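Local atomic coordinates of aminotransferase (Streptomyces pactum, PDB entry 4ZM4), a protein that belongs to the class-III aminotransferases, relatives that share the fold-type I architecture of pyridoxal-5'-phosphate-dependent enzymes. Residues G194-P198 and P384-R388; T156-A160 and V175-A179. The protein carries 1 engineered substitution. The contacts are given in a common frame with arbitrary orientation. Residue numbers count along the deposited sequence, not the author numbering.

Contact 1. Residues G194-P198 and P384-R388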
# COMPACT_ATOMS: atom_id res chain seq x y z
N GLY B 194 0.81 -25.51 13.26
CA GLY B 194 0.08 -24.93 14.37
C GLY B 194 1.01 -24.09 15.25
O GLY B 194 2.16 -24.46 15.50
N TRP B 195 0.47 -22.98 15.74
CA TRP B 195 1.15 -22.07 16.65
C TRP B 195 1.47 -22.81 17.94
O TRP B 195 0.68 -23.65 18.36
CB TRP B 195 0.21 -20.92 16.93
CG TRP B 195 0.73 -19.76 17.79
CD1 TRP B 195 0.03 -19.10 18.74
CD2 TRP B 195 2.01 -19.10 17.72
NE1 TRP B 195 0.78 -18.08 19.26
CE2 TRP B 195 1.99 -18.07 18.66
CE3 TRP B 195 3.16 -19.30 16.96
CZ2 TRP B 195 3.05 -17.23 18.86
CZ3 TRP B 195 4.23 -18.47 17.17
CH2 TRP B 195 4.18 -17.45 18.13
N ASN B 196 2.63 -22.54 18.52
CA ASN B 196 3.07 -23.11 19.78
C ASN B 196 3.10 -24.63 19.81
O ASN B 196 2.74 -25.25 20.81
CB ASN B 196 2.23 -22.56 20.92
CG ASN B 196 2.53 -21.08 21.20
OD1 ASN B 196 3.68 -20.66 21.16
ND2 ASN B 196 1.50 -20.32 21.51
N ASP B 197 3.51 -25.25 18.70
CA ASP B 197 3.65 -26.74 18.61
C ASP B 197 5.12 -27.08 18.35
O ASP B 197 5.50 -27.29 17.21
CB ASP B 197 2.77 -27.29 17.49
CG ASP B 197 2.73 -28.80 17.47
OD1 ASP B 197 3.60 -29.44 18.10
OD2 ASP B 197 1.83 -29.36 16.84
N PRO B 198 5.95 -27.14 19.42
CA PRO B 198 7.40 -27.36 19.23
C PRO B 198 7.79 -28.69 18.57
O PRO B 198 8.73 -28.73 17.78
CB PRO B 198 7.98 -27.24 20.64
CG PRO B 198 6.84 -27.25 21.58
CD PRO B 198 5.58 -26.97 20.84
N PRO B 384 -5.81 -22.08 25.88
CA PRO B 384 -5.53 -22.57 24.57
C PRO B 384 -4.23 -21.99 24.07
O PRO B 384 -3.92 -20.82 24.36
CB PRO B 384 -6.71 -22.07 23.74
CG PRO B 384 -7.24 -20.91 24.49
CD PRO B 384 -7.06 -21.30 25.92
N ARG B 385 -3.46 -22.81 23.36
CA ARG B 385 -2.15 -22.40 22.88
C ARG B 385 -2.16 -22.05 21.39
O ARG B 385 -1.18 -21.54 20.87
CB ARG B 385 -1.11 -23.49 23.14
CG ARG B 385 -1.32 -24.79 22.37
CD ARG B 385 0.01 -25.38 21.84
NE ARG B 385 -0.01 -26.82 21.54
CZ ARG B 385 -0.33 -27.35 20.36
NH1 ARG B 385 -0.69 -26.58 19.31
NH2 ARG B 385 -0.30 -28.66 20.22
N ASP B 386 -3.28 -22.28 20.73
CA ASP B 386 -3.38 -21.99 19.32
C ASP B 386 -4.82 -21.70 18.93
O ASP B 386 -5.72 -21.81 19.74
CB ASP B 386 -2.80 -23.13 18.47
CG ASP B 386 -3.55 -24.44 18.63
OD1 ASP B 386 -4.77 -24.45 18.93
OD2 ASP B 386 -2.91 -25.50 18.45
N LEU B 387 -5.00 -21.30 17.66
CA LEU B 387 -6.30 -20.92 17.10
C LEU B 387 -7.40 -21.96 17.25
O LEU B 387 -8.53 -21.62 17.57
CB LEU B 387 -6.12 -20.52 15.61
CG LEU B 387 -7.38 -20.33 14.76
CD1 LEU B 387 -8.22 -19.20 15.34
CD2 LEU B 387 -7.03 -20.07 13.30
N ARG B 388 -7.10 -23.22 16.94
CA ARG B 388 -8.11 -24.29 17.05
C ARG B 388 -8.58 -24.50 18.48
O ARG B 388 -9.78 -24.59 18.73
CB ARG B 388 -7.57 -25.61 16.52
CG ARG B 388 -7.79 -25.75 15.03
CD ARG B 388 -6.74 -26.64 14.41
NE ARG B 388 -6.77 -26.48 12.98
CZ ARG B 388 -7.63 -27.08 12.16
NH1 ARG B 388 -8.56 -27.92 12.65
NH2 ARG B 388 -7.58 -26.85 10.84
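A type II beta turn, G194 to D197, leads from strand 190-193 into helix 198-208 in the seven-stranded-sheet domain of this fold-type I protein, and R385, just ahead of helix 387-393, lays its side chain along it. R385 has by far the largest area buried here. Its backbone carbonyl takes a hydrogen bond from N196 ND2 (3.0 Å to R385 O), while the side chain, with chi1 p, reaches back so that CD sits 2.9 Å from N196 O and the CD–N196 CB distance is 3.7 Å. N196 fills the left-handed position of the turn, its OD1 held by the backbone N of A230, so its amide group ties the turn to two other chain segments at once. W195, the residue before it, turns its carbonyl toward the arginine: R385 NH1 to W195 O is a weak hydrogen bond at 3.4 Å. The indole stays beside the second segment, its CD1 3.5 Å from R385 O, while NE1 bonds to I227 O and the ring meets H149 edge-to-face. Each segment also starts a helix, D197 and D386 both being N-caps whose OD1 atoms accept from A200 N and Q389 N. D197 CB lies over one face of the guanidinium, 4.0 Å from R385 NH1, and that same NH1 makes a short salt bridge to its neighbour, 2.6 Å from D386 OD2.

Contact 2. Residues T156-A160 and V175-A179; sequences TVLRA and VVPGA
Beginning at T156 and V157, the chain has yet to meet the second segment, though V157 O accepts a very short hydrogen bond from R159 NH1 (2.4 Å), folding the arginine back on its own backbone. L158 is extended (phi/psi -70/97): its O receives G178 N at 2.9 Å, and its side chain, chi1 t and chi2 p, brings CD2 to 3.4 Å from A179 CB, with R132 of the second subunit packing on the leucine. R159 (-100/162) forms a single beta bridge with P177, CA to CA 4.6 Å. The bonds on its two flanks have the pattern of an antiparallel non-hydrogen-bonded pair, a place where proline's missing N-H costs nothing. R159 CA makes a CA-H...O contact with V176 O (3.2 Å); its side chain, chi1 m, heads off so that NE reaches Q192 OE1 and NH2 reaches H149 O. A160 N donates to V176 O at 2.8 Å, its CB lies 4.0 Å from V176 CG1, and its CA comes within 3.7 Å of G178 CA. That closeness requires glycine: an ideal CB on G178 would fall 2.4 Å from R159 O and 2.9 Å from L158 CD1. Residues 161-169, which follow A160, are not modelled.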
# COMPACT_ATOMS: atom_id res chain seq x y z
N THR B 156 1.86 -15.14 -2.26
CA THR B 156 2.53 -16.31 -1.64
C THR B 156 2.19 -16.57 -0.17
O THR B 156 2.52 -17.63 0.36
CB THR B 156 4.10 -16.32 -1.84
OG1 THR B 156 4.75 -15.45 -0.91
CG2 THR B 156 4.48 -15.86 -3.29
N VAL B 157 1.45 -15.66 0.48
CA VAL B 157 1.07 -15.88 1.90
C VAL B 157 -0.42 -15.89 2.24
O VAL B 157 -0.79 -16.29 3.33
CB VAL B 157 1.72 -14.86 2.84
CG1 VAL B 157 3.22 -14.94 2.71
CG2 VAL B 157 1.23 -13.44 2.56
N LEU B 158 -1.29 -15.46 1.32
CA LEU B 158 -2.73 -15.38 1.64
C LEU B 158 -3.41 -16.74 1.80
O LEU B 158 -3.77 -17.38 0.80
CB LEU B 158 -3.47 -14.54 0.62
CG LEU B 158 -4.95 -14.36 0.86
CD1 LEU B 158 -5.25 -13.89 2.28
CD2 LEU B 158 -5.53 -13.38 -0.17
N ARG B 159 -3.52 -17.18 3.05
CA ARG B 159 -4.22 -18.41 3.43
C ARG B 159 -5.63 -18.08 3.96
O ARG B 159 -5.94 -16.94 4.30
CB ARG B 159 -3.46 -19.17 4.55
CG ARG B 159 -2.20 -19.93 4.14
CD ARG B 159 -0.85 -19.28 4.48
NE ARG B 159 -0.73 -18.88 5.88
CZ ARG B 159 -0.58 -17.67 6.40
NH1 ARG B 159 -0.52 -16.56 5.69
NH2 ARG B 159 -0.51 -17.56 7.69
N ALA B 160 -6.51 -19.09 3.98
CA ALA B 160 -7.88 -18.90 4.43
C ALA B 160 -7.94 -18.23 5.80
O ALA B 160 -7.37 -18.79 6.73
CB ALA B 160 -8.60 -20.25 4.45
N VAL B 175 -2.67 -26.14 3.71
CA VAL B 175 -2.45 -24.80 3.18
C VAL B 175 -3.58 -24.52 2.20
O VAL B 175 -3.57 -25.06 1.10
CB VAL B 175 -1.09 -24.71 2.49
CG1 VAL B 175 -0.84 -23.33 1.89
CG2 VAL B 175 0.02 -25.05 3.48
N VAL B 176 -4.54 -23.69 2.61
CA VAL B 176 -5.74 -23.40 1.82
C VAL B 176 -5.70 -21.93 1.33
O VAL B 176 -5.66 -21.01 2.14
CB VAL B 176 -7.00 -23.60 2.68
CG1 VAL B 176 -8.26 -23.31 1.86
CG2 VAL B 176 -7.06 -25.01 3.25
N PRO B 177 -5.68 -21.70 0.01
CA PRO B 177 -5.75 -20.33 -0.50
C PRO B 177 -6.88 -19.47 0.10
O PRO B 177 -7.98 -19.95 0.33
CB PRO B 177 -6.02 -20.53 -2.00
CG PRO B 177 -5.45 -21.92 -2.30
CD PRO B 177 -5.77 -22.71 -1.07
N GLY B 178 -6.57 -18.19 0.35
CA GLY B 178 -7.48 -17.29 1.08
C GLY B 178 -8.34 -16.38 0.22
O GLY B 178 -9.13 -15.62 0.75
N ALA B 179 -8.14 -16.39 -1.09
CA ALA B 179 -8.90 -15.54 -1.98
C ALA B 179 -9.18 -16.29 -3.26
O ALA B 179 -8.35 -17.05 -3.72
CB ALA B 179 -8.10 -14.26 -2.28

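Overall arrangement
Contact 2 closes before contact 1 opens, and strand 190-193, an outermost strand of the seven-stranded sheet, runs between them: 156-160 and 175-179 belong to the long connection from strand 142-146 to that strand, and 194-198 leaves its far end. Segment 384-388 is brought in from much later in the chain. The centres are 19 Å apart and the nearest atoms about 7 Å, so the two do not touch, yet H149 serves both, its carbonyl bound by R159 and its ring packed against W195. Neither of these side chains touches the bound P3B: that of R159 is about 9 Å from it and that of W195 about 12 Å. Contact 2 also faces the second subunit; contact 1 does not.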